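PDB 2UVP: HOBA from Helicobacter pylori, which is required for initiation of DNA replication and increases binding of the initiator DnaA to the oriC region. Local coordinates for residues L57-S62 with F118-K123; H65-Y70 with Y163-L168. One frame throughout, in Å; residues are numbered along the deposited sequence.

Contact 1 (L57-S62 with F118-K123); sequences LVSADS and FWHVGK
Phe118 brings its ring corner CE1 to within 3.9 Å of Leu57 CD2, the two side chains slanting across one another on the sheet face that they share with Ser59 and His120. Its neighbour Trp119 belongs to the other face, beside Val58 and pointing the same way; the indole atom CE3 meets Val58 CG2, while Trp119 N donates to Leu57 O and Trp119 O accepts from Ser59 N in a nearly straight bond (166°). His120 CG stands anti to the backbone N (chi1 176°); at the edge of the ring beyond it, near the ring plane, His120 ND1 is hydrogen-bonded to Ser59 OG (2.7 Å). His120 NE2 donates to Lys123 O (2.9 Å), so both ring nitrogens are engaged and the ring's rotation is fixed. Val121 continues the parallel pairing, its N bonded to Ser59 O and its O to Asp61 N. Past the strand ends Gly122 follows with a positive phi (105°), and Lys123 N reaches Asp61 OD2 (2.8 Å), while OD1 of that carboxylate forms a salt bridge with Arg64. These are central strands of a parallel sheet, flanked by strands 88-90 and 139-143; helix 65-75 packs on the Val58 and Trp119 face, helix 127-133 on Phe118 and His120.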
ATOM      1  N   LEU A  57      -7.903 -11.950 -11.892  1.00 12.66           N
ATOM      2  CA  LEU A  57      -8.172 -10.903 -10.912  1.00 12.62           C
ATOM      3  C   LEU A  57      -8.153 -11.611  -9.574  1.00 13.10           C
ATOM      4  O   LEU A  57      -9.075 -12.372  -9.249  1.00 13.82           O
ATOM      5  CB  LEU A  57      -9.535 -10.238 -11.167  1.00 12.51           C
ATOM      6  CG  LEU A  57      -9.557  -9.093 -12.207  1.00 13.18           C
ATOM      7  CD1 LEU A  57      -9.041  -9.505 -13.555  1.00 15.16           C
ATOM      8  CD2 LEU A  57     -11.006  -8.554 -12.285  1.00 14.43           C
ATOM      9  N   VAL A  58      -7.107 -11.357  -8.799  1.00 12.73           N
ATOM     10  CA  VAL A  58      -6.824 -12.172  -7.622  1.00 13.07           C
ATOM     11  C   VAL A  58      -7.280 -11.462  -6.358  1.00 13.09           C
ATOM     12  O   VAL A  58      -6.963 -10.284  -6.122  1.00 12.73           O
ATOM     13  CB  VAL A  58      -5.294 -12.522  -7.516  1.00 13.69           C
ATOM     14  CG1 VAL A  58      -5.075 -13.591  -6.441  1.00 15.20           C
ATOM     15  CG2 VAL A  58      -4.749 -13.057  -8.846  1.00 13.06           C
ATOM     16  N   SER A  59      -8.022 -12.184  -5.519  1.00 12.36           N
ATOM     17  CA  SER A  59      -8.467 -11.651  -4.242  1.00 12.84           C
ATOM     18  C   SER A  59      -8.252 -12.701  -3.145  1.00 12.82           C
ATOM     19  O   SER A  59      -8.111 -13.903  -3.443  1.00 12.38           O
ATOM     20  CB  SER A  59      -9.954 -11.253  -4.298  1.00 13.39           C
ATOM     21  OG  SER A  59     -10.774 -12.347  -4.666  1.00 15.15           O
ATOM     22  N   ALA A  60      -8.255 -12.246  -1.895  1.00 13.48           N
ATOM     23  CA  ALA A  60      -8.087 -13.154  -0.726  1.00 13.48           C
ATOM     24  C   ALA A  60      -8.742 -12.540   0.478  1.00 13.57           C
ATOM     25  O   ALA A  60      -8.852 -11.305   0.581  1.00 13.76           O
ATOM     26  CB  ALA A  60      -6.617 -13.397  -0.439  1.00 13.31           C
ATOM     27  N   ASP A  61      -9.122 -13.389   1.431  1.00 13.87           N
ATOM     28  CA  ASP A  61      -9.660 -12.902   2.696  1.00 14.30           C
ATOM     29  C   ASP A  61      -8.601 -12.156   3.526  1.00 15.01           C
ATOM     30  O   ASP A  61      -7.411 -12.155   3.181  1.00 14.36           O
ATOM     31  CB  ASP A  61     -10.377 -14.048   3.463  1.00 14.03           C
ATOM     32  CG  ASP A  61      -9.423 -15.098   4.034  1.00 15.37           C
ATOM     33  OD1 ASP A  61      -8.214 -14.836   4.213  1.00 17.20           O
ATOM     34  OD2 ASP A  61      -9.908 -16.206   4.349  1.00 15.42           O
ATOM     35  N   SER A  62      -9.040 -11.486   4.593  1.00 15.18           N
ATOM     36  CA  SER A  62      -8.137 -10.656   5.385  1.00 17.13           C
ATOM     37  C   SER A  62      -6.891 -11.441   5.847  1.00 17.34           C
ATOM     38  O   SER A  62      -5.755 -10.968   5.688  1.00 20.28           O
ATOM     39  CB  SER A  62      -8.884  -9.986   6.566  1.00 18.02           C
ATOM     40  OG  SER A  62      -9.772 -10.895   7.213  0.50 18.05           O
ATOM     41  N   PHE A 118     -11.863 -14.586 -12.012  1.00 16.34           N
ATOM     42  CA  PHE A 118     -11.650 -14.281 -10.601  1.00 17.03           C
ATOM     43  C   PHE A 118     -10.950 -15.435  -9.928  1.00 16.81           C
ATOM     44  O   PHE A 118     -11.423 -16.571 -10.000  1.00 18.60           O
ATOM     45  CB  PHE A 118     -12.963 -14.030  -9.876  1.00 17.49           C
ATOM     46  CG  PHE A 118     -13.683 -12.809 -10.341  1.00 18.86           C
ATOM     47  CD1 PHE A 118     -13.192 -11.539 -10.053  1.00 20.66           C
ATOM     48  CD2 PHE A 118     -14.864 -12.931 -11.053  1.00 19.99           C
ATOM     49  CE1 PHE A 118     -13.875 -10.391 -10.484  1.00 20.61           C
ATOM     50  CE2 PHE A 118     -15.557 -11.791 -11.496  1.00 22.00           C
ATOM     51  CZ  PHE A 118     -15.065 -10.524 -11.211  1.00 21.49           C
ATOM     52  N   TRP A 119      -9.840 -15.155  -9.265  1.00 15.14           N
ATOM     53  CA  TRP A 119      -9.156 -16.191  -8.477  1.00 14.36           C
ATOM     54  C   TRP A 119      -9.245 -15.742  -7.046  1.00 13.75           C
ATOM     55  O   TRP A 119      -8.643 -14.728  -6.665  1.00 13.25           O
ATOM     56  CB  TRP A 119      -7.703 -16.285  -8.902  1.00 13.94           C
ATOM     57  CG  TRP A 119      -6.843 -17.279  -8.171  1.00 14.20           C
ATOM     58  CD1 TRP A 119      -7.174 -18.065  -7.082  1.00 13.86           C
ATOM     59  CD2 TRP A 119      -5.484 -17.573  -8.481  1.00 12.83           C
ATOM     60  NE1 TRP A 119      -6.085 -18.832  -6.712  1.00 14.66           N
ATOM     61  CE2 TRP A 119      -5.035 -18.539  -7.546  1.00 12.13           C
ATOM     62  CE3 TRP A 119      -4.593 -17.097  -9.448  1.00 12.31           C
ATOM     63  CZ2 TRP A 119      -3.744 -19.067  -7.584  1.00 14.09           C
ATOM     64  CZ3 TRP A 119      -3.316 -17.614  -9.493  1.00 13.63           C
ATOM     65  CH2 TRP A 119      -2.897 -18.600  -8.556  1.00 14.24           C
ATOM     66  N   HIS A 120     -10.032 -16.454  -6.240  1.00 13.30           N
ATOM     67  CA  HIS A 120     -10.235 -15.989  -4.867  1.00 13.25           C
ATOM     68  C   HIS A 120      -9.766 -17.055  -3.901  1.00 13.47           C
ATOM     69  O   HIS A 120     -10.031 -18.238  -4.122  1.00 14.17           O
ATOM     70  CB  HIS A 120     -11.698 -15.628  -4.583  1.00 14.09           C
ATOM     71  CG  HIS A 120     -11.935 -15.232  -3.164  1.00 13.74           C
ATOM     72  ND1 HIS A 120     -11.582 -13.991  -2.670  1.00 13.25           N
ATOM     73  CD2 HIS A 120     -12.391 -15.946  -2.101  1.00 13.12           C
ATOM     74  CE1 HIS A 120     -11.869 -13.941  -1.381  1.00 15.42           C
ATOM     75  NE2 HIS A 120     -12.317 -15.128  -1.007  1.00 13.82           N
ATOM     76  N   VAL A 121      -9.104 -16.622  -2.831  1.00 12.40           N
ATOM     77  CA  VAL A 121      -8.635 -17.537  -1.787  1.00 12.31           C
ATOM     78  C   VAL A 121      -9.205 -17.190  -0.428  1.00 12.49           C
ATOM     79  O   VAL A 121      -8.974 -16.100   0.104  1.00 12.54           O
ATOM     80  CB  VAL A 121      -7.093 -17.530  -1.684  1.00 10.93           C
ATOM     81  CG1 VAL A 121      -6.638 -18.569  -0.653  1.00 10.69           C
ATOM     82  CG2 VAL A 121      -6.492 -17.798  -3.064  1.00 13.06           C
ATOM     83  N   GLY A 122      -9.941 -18.140   0.152  1.00 13.75           N
ATOM     84  CA  GLY A 122     -10.322 -18.057   1.541  1.00 14.01           C
ATOM     85  C   GLY A 122     -11.782 -17.688   1.722  1.00 15.70           C
ATOM     86  O   GLY A 122     -12.618 -17.931   0.832  1.00 15.56           O
ATOM     87  N   LYS A 123     -12.065 -17.105   2.875  1.00 17.20           N
ATOM     88  CA  LYS A 123     -13.429 -16.679   3.232  1.00 18.78           C
ATOM     89  C   LYS A 123     -13.917 -15.604   2.284  1.00 19.47           C
ATOM     90  O   LYS A 123     -13.116 -14.773   1.806  1.00 18.66           O
ATOM     91  CB  LYS A 123     -13.448 -16.124   4.647  1.00 19.04           C
ATOM     92  CG  LYS A 123     -13.124 -17.148   5.715  1.00 22.60           C
ATOM     93  CD  LYS A 123     -13.345 -16.591   7.121  1.00 27.13           C
ATOM     94  CE  LYS A 123     -12.361 -15.475   7.452  1.00 30.49           C
ATOM     95  NZ  LYS A 123     -12.316 -15.145   8.916  1.00 33.35           N
TER

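Contact 2 (H65-Y70 with Y163-L168); sequences HWFLNY and YKLLQL
Tyr70 and Phe67 each present a ring face to a leucine of helix 161-180, making two CH-pi contacts in an apolar interface. Leu166 CD2 lies 3.6 Å from the centroid of the Tyr70 ring, 16° off its normal, with CZ the nearest ring atom; the two side chains cross at about a right angle. Leu165, the residue before Leu166, sets its CB over a face of Phe67, 3.9 Å from the ring centroid; Phe67 lies about one turn before Tyr70. Phe67 CG is anti to the backbone N (chi1 -175°), and the ring beyond it extends to the backbone of the other helix, where Phe67 CZ comes 3.3 Å from Leu165 O.

Ordinary apolar contacts fill in the rest. Leu166 CD2 also meets the edge of the Trp66 indole near its plane, 4.1 Å from CZ3, and is thereby shared between two aromatic side chains. Leu165 CD1 touches the same indole, 4.1 Å from Trp66 CZ2.

Another protein chain approaches too: an acidic side chain of that chain is hydrogen-bonded to Tyr70 OH, and Trp66 and Tyr70 each meet an aromatic side chain of it edge-to-face. The helix segments run nearly parallel (19°) with axes 11.3 Å apart, a wide spacing bridged by the three aromatic side chains. Phe169 of helix 161-180 meets Tyr70 edge-to-face, and Trp142 of strand 139-143 packs on Leu165, joining the helix pair to the sheet.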
ATOM      1  N   HIS A  65      -4.010 -12.001   3.003  1.00 13.40           N
ATOM      2  CA  HIS A  65      -3.367 -10.943   2.211  1.00 13.87           C
ATOM      3  C   HIS A  65      -1.921 -11.309   1.895  1.00 12.68           C
ATOM      4  O   HIS A  65      -1.447 -11.021   0.793  1.00 12.75           O
ATOM      5  CB  HIS A  65      -3.414  -9.581   2.906  1.00 15.15           C
ATOM      6  CG  HIS A  65      -4.778  -8.984   2.979  1.00 19.15           C
ATOM      7  ND1 HIS A  65      -5.006  -7.725   3.501  1.00 23.07           N
ATOM      8  CD2 HIS A  65      -5.983  -9.441   2.558  1.00 21.77           C
ATOM      9  CE1 HIS A  65      -6.298  -7.449   3.429  1.00 24.63           C
ATOM     10  NE2 HIS A  65      -6.912  -8.467   2.850  1.00 25.09           N
ATOM     11  N   TRP A  66      -1.219 -11.950   2.835  1.00 11.90           N
ATOM     12  CA  TRP A  66       0.164 -12.377   2.548  1.00 11.23           C
ATOM     13  C   TRP A  66       0.200 -13.308   1.327  1.00 10.90           C
ATOM     14  O   TRP A  66       1.143 -13.268   0.534  1.00 11.45           O
ATOM     15  CB  TRP A  66       0.805 -13.065   3.756  1.00 10.74           C
ATOM     16  CG  TRP A  66       0.123 -14.354   4.149  1.00  9.99           C
ATOM     17  CD1 TRP A  66      -0.917 -14.494   5.010  1.00 12.42           C
ATOM     18  CD2 TRP A  66       0.426 -15.668   3.655  1.00 10.60           C
ATOM     19  NE1 TRP A  66      -1.267 -15.831   5.118  1.00 11.24           N
ATOM     20  CE2 TRP A  66      -0.453 -16.569   4.297  1.00 10.48           C
ATOM     21  CE3 TRP A  66       1.375 -16.168   2.749  1.00 10.80           C
ATOM     22  CZ2 TRP A  66      -0.427 -17.958   4.044  1.00 10.63           C
ATOM     23  CZ3 TRP A  66       1.406 -17.558   2.496  1.00 12.20           C
ATOM     24  CH2 TRP A  66       0.514 -18.425   3.158  1.00 10.10           C
ATOM     25  N   PHE A  67      -0.834 -14.127   1.149  1.00 10.37           N
ATOM     26  CA  PHE A  67      -0.816 -15.131   0.084  1.00  9.79           C
ATOM     27  C   PHE A  67      -1.193 -14.493  -1.258  1.00  9.78           C
ATOM     28  O   PHE A  67      -0.671 -14.868  -2.307  1.00  9.98           O
ATOM     29  CB  PHE A  67      -1.712 -16.320   0.429  1.00 10.00           C
ATOM     30  CG  PHE A  67      -1.647 -17.443  -0.580  1.00 10.85           C
ATOM     31  CD1 PHE A  67      -0.438 -18.108  -0.835  1.00 10.60           C
ATOM     32  CD2 PHE A  67      -2.789 -17.815  -1.291  1.00 12.55           C
ATOM     33  CE1 PHE A  67      -0.378 -19.188  -1.759  1.00 11.40           C
ATOM     34  CE2 PHE A  67      -2.737 -18.870  -2.238  1.00 10.65           C
ATOM     35  CZ  PHE A  67      -1.513 -19.542  -2.472  1.00 11.04           C
ATOM     36  N   LEU A  68      -2.080 -13.504  -1.209  1.00 10.11           N
ATOM     37  CA  LEU A  68      -2.339 -12.643  -2.378  1.00 11.14           C
ATOM     38  C   LEU A  68      -1.001 -12.057  -2.867  1.00 11.09           C
ATOM     39  O   LEU A  68      -0.658 -12.153  -4.039  1.00 10.78           O
ATOM     40  CB  LEU A  68      -3.297 -11.507  -1.986  1.00 12.10           C
ATOM     41  CG  LEU A  68      -4.244 -10.860  -3.009  1.00 18.04           C
ATOM     42  CD1 LEU A  68      -4.648  -9.465  -2.564  1.00 19.34           C
ATOM     43  CD2 LEU A  68      -3.850 -10.896  -4.458  1.00 19.50           C
ATOM     44  N   ASN A  69      -0.242 -11.467  -1.945  1.00 10.86           N
ATOM     45  CA  ASN A  69       1.071 -10.903  -2.250  1.00 12.03           C
ATOM     46  C   ASN A  69       2.002 -11.956  -2.861  1.00 11.44           C
ATOM     47  O   ASN A  69       2.684 -11.700  -3.873  1.00 12.02           O
ATOM     48  CB  ASN A  69       1.629 -10.308  -0.946  1.00 12.43           C
ATOM     49  CG  ASN A  69       2.941  -9.569  -1.124  1.00 19.14           C
ATOM     50  OD1 ASN A  69       3.795  -9.954  -1.908  1.00 24.04           O
ATOM     51  ND2 ASN A  69       3.116  -8.498  -0.335  1.00 26.83           N
ATOM     52  N   TYR A  70       1.997 -13.142  -2.266  1.00 10.31           N
ATOM     53  CA  TYR A  70       2.806 -14.263  -2.758  1.00  9.59           C
ATOM     54  C   TYR A  70       2.435 -14.625  -4.194  1.00 10.24           C
ATOM     55  O   TYR A  70       3.318 -14.821  -5.022  1.00 11.49           O
ATOM     56  CB  TYR A  70       2.560 -15.456  -1.858  1.00  9.22           C
ATOM     57  CG  TYR A  70       3.431 -16.660  -2.162  1.00  9.38           C
ATOM     58  CD1 TYR A  70       4.717 -16.757  -1.658  1.00  9.27           C
ATOM     59  CD2 TYR A  70       2.932 -17.717  -2.936  1.00 10.32           C
ATOM     60  CE1 TYR A  70       5.514 -17.891  -1.922  1.00  8.41           C
ATOM     61  CE2 TYR A  70       3.718 -18.852  -3.209  1.00 10.45           C
ATOM     62  CZ  TYR A  70       4.999 -18.929  -2.688  1.00  9.15           C
ATOM     63  OH  TYR A  70       5.812 -20.027  -2.915  1.00 10.08           O
ATOM     64  N   TYR A 163       1.025 -23.995   4.696  1.00  9.52           N
ATOM     65  CA  TYR A 163       1.873 -24.797   3.825  1.00  9.81           C
ATOM     66  C   TYR A 163       1.126 -25.302   2.587  1.00  9.66           C
ATOM     67  O   TYR A 163       1.682 -25.309   1.475  1.00  9.93           O
ATOM     68  CB  TYR A 163       2.374 -26.023   4.590  1.00  9.35           C
ATOM     69  CG  TYR A 163       3.156 -25.746   5.862  1.00 10.30           C
ATOM     70  CD1 TYR A 163       4.504 -25.403   5.809  1.00 12.89           C
ATOM     71  CD2 TYR A 163       2.561 -25.910   7.108  1.00  9.48           C
ATOM     72  CE1 TYR A 163       5.255 -25.207   6.981  1.00 10.22           C
ATOM     73  CE2 TYR A 163       3.290 -25.709   8.291  1.00 11.12           C
ATOM     74  CZ  TYR A 163       4.635 -25.357   8.216  1.00  9.87           C
ATOM     75  OH  TYR A 163       5.357 -25.214   9.380  1.00  9.69           O
ATOM     76  N   LYS A 164      -0.120 -25.728   2.771  1.00  9.76           N
ATOM     77  CA  LYS A 164      -0.914 -26.258   1.668  1.00 11.14           C
ATOM     78  C   LYS A 164      -1.156 -25.191   0.617  1.00 10.09           C
ATOM     79  O   LYS A 164      -1.137 -25.462  -0.583  1.00 10.44           O
ATOM     80  CB  LYS A 164      -2.247 -26.807   2.197  1.00 10.49           C
ATOM     81  CG  LYS A 164      -2.035 -28.037   3.099  1.00 11.13           C
ATOM     82  CD  LYS A 164      -3.370 -28.722   3.523  1.00 13.57           C
ATOM     83  CE  LYS A 164      -3.005 -29.889   4.473  1.00 16.13           C
ATOM     84  NZ  LYS A 164      -4.200 -30.581   4.999  1.00 23.06           N
ATOM     85  N   LEU A 165      -1.352 -23.957   1.068  1.00  9.99           N
ATOM     86  CA  LEU A 165      -1.502 -22.857   0.112  1.00  9.06           C
ATOM     87  C   LEU A 165      -0.251 -22.720  -0.778  1.00  9.12           C
ATOM     88  O   LEU A 165      -0.367 -22.618  -1.992  1.00 10.46           O
ATOM     89  CB  LEU A 165      -1.834 -21.546   0.830  1.00  9.79           C
ATOM     90  CG  LEU A 165      -3.239 -21.474   1.464  1.00  8.09           C
ATOM     91  CD1 LEU A 165      -3.371 -20.218   2.303  1.00 10.36           C
ATOM     92  CD2 LEU A 165      -4.335 -21.524   0.379  1.00  8.79           C
ATOM     93  N   LEU A 166       0.929 -22.709  -0.165  1.00  9.20           N
ATOM     94  CA  LEU A 166       2.187 -22.665  -0.927  1.00  9.53           C
ATOM     95  C   LEU A 166       2.275 -23.837  -1.897  1.00  9.72           C
ATOM     96  O   LEU A 166       2.698 -23.692  -3.049  1.00  9.59           O
ATOM     97  CB  LEU A 166       3.400 -22.674   0.010  1.00  9.91           C
ATOM     98  CG  LEU A 166       3.541 -21.499   0.968  1.00 10.79           C
ATOM     99  CD1 LEU A 166       4.862 -21.645   1.686  1.00 13.38           C
ATOM    100  CD2 LEU A 166       3.505 -20.182   0.206  1.00 13.98           C
ATOM    101  N   GLN A 167       1.895 -25.009  -1.402  1.00 10.15           N
ATOM    102  CA  GLN A 167       2.059 -26.225  -2.169  1.00 10.94           C
ATOM    103  C   GLN A 167       1.135 -26.187  -3.402  1.00 10.56           C
ATOM    104  O   GLN A 167       1.544 -26.540  -4.524  1.00 10.10           O
ATOM    105  CB  GLN A 167       1.757 -27.420  -1.278  1.00 11.52           C
ATOM    106  CG  GLN A 167       2.136 -28.720  -1.956  1.00 12.99           C
ATOM    107  CD  GLN A 167       1.758 -29.931  -1.124  1.00 13.96           C
ATOM    108  OE1 GLN A 167       1.499 -29.823   0.077  1.00 15.55           O
ATOM    109  NE2 GLN A 167       1.660 -31.084  -1.787  1.00 15.54           N
ATOM    110  N   LEU A 168      -0.097 -25.724  -3.204  1.00 10.52           N
ATOM    111  CA  LEU A 168      -1.034 -25.603  -4.343  1.00 10.73           C
ATOM    112  C   LEU A 168      -0.566 -24.540  -5.336  1.00 10.57           C
ATOM    113  O   LEU A 168      -0.699 -24.712  -6.553  1.00 10.23           O
ATOM    114  CB  LEU A 168      -2.440 -25.269  -3.860  1.00 10.63           C
ATOM    115  CG  LEU A 168      -3.130 -26.409  -3.088  1.00 10.15           C
ATOM    116  CD1 LEU A 168      -4.315 -25.815  -2.350  1.00  9.57           C
ATOM    117  CD2 LEU A 168      -3.529 -27.606  -4.035  1.00 10.69           C
TER

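Contact 1 joins two strands of the parallel sheet, and contact 2 joins two helices packed on one side of it, their centres 11 Å apart. Helix 65-75 follows strand 55-60 directly in the chain, which ties the first segments of both contacts together. Packing pairs join the layers: Val58 CG1 meets Leu68 CD2 at 3.6 Å, and Val121 CG1 lies 3.9 Å from Leu165 CD2 and 4.0 Å from Phe67 CD2. Within the assembly, contact 2 borders another protein chain, whereas contact 1 is touched by none. Neither contact holds a known calcium ligand; Phe118 is about 12 Å, side chain to side chain, from Glu149, seen to bind calcium, though the physiological relevance of the ions is not known.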